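Tail spike protein gp49 (Pseudomonas phage LKA1, PDB 4RU4) depolymerises the O-specific polysaccharide of Pseudomonas as a lyase, acting as the phage tailspike that probably attacks the host envelope during entry. Local coordinates at the interface of chains A and B. Sequence-based numbering; all coordinates share one arbitrary frame. Chains: chain A/B, tail spike protein gp49.

The interface of chains A and B. Residues chain A 320-323; chain B 132, 174, 184.
A:Asp321, A:Ile322 and B:Arg174, B:Leu132 meet at a lateral, water-bridged contact between two copies of the trimeric tailspike, where the Ig-like region of chain B packs on the pectin lyase-like beta-helix of chain A; the patch hides 202 Å² and helps hold the subunits side by side. On chain A strand 317-320 here runs into the short 3-10 helix 322-324; B:Arg174 belongs to strand 168-177.

The charged pair is a face-on salt bridge: A:Asp321 OD1 stands 3.1 Å above the centre of the B:Arg174 guanidinium, and the two planes differ by 19°. Although B:Arg174 NE is 3.1 Å from A:Asp321 OD1, its N-H is directed away, so the pairing is probably electrostatic and not a hydrogen bond. Chi1 and chi2 of the arginine are near anti; the bend at chi3 (85°), with the twist about chi4, presents this face. The carboxylate is set from within chain A: A:Thr323 OG1 donates to A:Asp321 OD1 at 2.6 Å, on the syn side but 30° out of the carboxylate plane, and A:Thr323 N, on the same face, donates at 2.8 Å from above it. These two bonds should limit rotation of the carboxylate.

Beside the polar pair, A:Ile322 CG2 meets both methyls of B:Leu132, with CD2 at 3.8 Å, the side chains crossing at about a right angle.

Water carries the backbone contact. The carbonyls of A:Asn320 and B:Arg184 can both only accept, and water 2 joins them; water 1 lies 2.7 Å from A:Asn320 O, but its link to B:Arg184 O is weak. Water 1 also connects A:Ile322 N, 3.0 Å from its oxygen, with B:Arg174 NH1, while water 2 sits 2.7 Å from B:Arg184 O.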
loop_
_atom_site.group_PDB
_atom_site.type_symbol
_atom_site.label_atom_id
_atom_site.label_comp_id
_atom_site.label_asym_id
_atom_site.label_seq_id
_atom_site.Cartn_x
_atom_site.Cartn_y
_atom_site.Cartn_z
ATOM N N ASN A 320 19.580 -1.614 -10.787
ATOM C CA ASN A 320 21.032 -1.543 -10.636
ATOM C C ASN A 320 21.772 -2.368 -11.712
ATOM O O ASN A 320 21.142 -2.908 -12.635
ATOM C CB ASN A 320 21.461 -1.882 -9.197
ATOM C CG ASN A 320 21.589 -3.384 -8.949
ATOM O OD1 ASN A 320 20.990 -4.199 -9.655
ATOM N ND2 ASN A 320 22.354 -3.752 -7.892
ATOM N N ASP A 321 23.103 -2.387 -11.636
ATOM C CA ASP A 321 23.925 -3.251 -12.482
ATOM C C ASP A 321 23.932 -4.640 -11.868
ATOM O O ASP A 321 24.531 -4.850 -10.802
ATOM C CB ASP A 321 25.361 -2.712 -12.539
ATOM C CG ASP A 321 26.307 -3.573 -13.413
ATOM O OD1 ASP A 321 25.927 -4.677 -13.863
ATOM O OD2 ASP A 321 27.448 -3.112 -13.643
ATOM N N ILE A 322 23.265 -5.582 -12.533
ATOM C CA ILE A 322 23.110 -6.935 -11.991
ATOM C C ILE A 322 24.502 -7.576 -11.789
ATOM O O ILE A 322 24.704 -8.374 -10.871
ATOM C CB ILE A 322 22.226 -7.818 -12.918
ATOM C CG1 ILE A 322 21.799 -9.114 -12.221
ATOM C CG2 ILE A 322 22.963 -8.171 -14.201
ATOM C CD1 ILE A 322 20.902 -8.894 -11.058
ATOM N N THR A 323 25.465 -7.191 -12.618
ATOM C CA THR A 323 26.806 -7.779 -12.509
ATOM C C THR A 323 27.595 -7.226 -11.328
ATOM O O THR A 323 28.680 -7.708 -11.044
ATOM C CB THR A 323 27.634 -7.635 -13.823
ATOM O OG1 THR A 323 28.027 -6.276 -14.009
ATOM C CG2 THR A 323 26.836 -8.061 -14.990
ATOM N N LEU B 132 20.515 -10.034 -19.537
ATOM C CA LEU B 132 20.789 -8.604 -19.502
ATOM C C LEU B 132 21.878 -8.256 -20.499
ATOM O O LEU B 132 22.564 -7.245 -20.350
ATOM C CB LEU B 132 21.168 -8.114 -18.100
ATOM C CG LEU B 132 20.020 -8.132 -17.096
ATOM C CD1 LEU B 132 20.092 -9.441 -16.315
ATOM C CD2 LEU B 132 20.008 -6.924 -16.157
ATOM N N ARG B 174 22.798 -0.161 -20.322
ATOM C CA ARG B 174 23.738 -0.039 -19.231
ATOM C C ARG B 174 25.128 0.336 -19.727
ATOM O O ARG B 174 25.745 1.266 -19.210
ATOM C CB ARG B 174 23.847 -1.356 -18.453
ATOM C CG ARG B 174 24.640 -1.195 -17.177
ATOM C CD ARG B 174 24.583 -2.460 -16.333
ATOM N NE ARG B 174 25.579 -3.436 -16.732
ATOM C CZ ARG B 174 25.322 -4.707 -17.034
ATOM N NH1 ARG B 174 24.069 -5.190 -17.011
ATOM N NH2 ARG B 174 26.334 -5.501 -17.370
ATOM N N ARG B 184 19.881 -2.492 -18.275
ATOM C CA ARG B 184 19.726 -2.224 -16.854
ATOM C C ARG B 184 18.728 -3.116 -16.081
ATOM O O ARG B 184 18.796 -3.177 -14.859
ATOM C CB ARG B 184 19.426 -0.734 -16.630
ATOM C CG ARG B 184 20.589 0.164 -17.045
ATOM C CD ARG B 184 20.269 1.655 -16.926
ATOM N NE ARG B 184 21.535 2.395 -16.985
ATOM C CZ ARG B 184 21.612 3.715 -17.110
ATOM N NH1 ARG B 184 20.503 4.416 -17.190
ATOM N NH2 ARG B 184 22.782 4.332 -17.142
HETATM O O HOH W 1 21.773 -4.365 -14.797
HETATM O O HOH W 2 18.603 -4.369 -12.474
#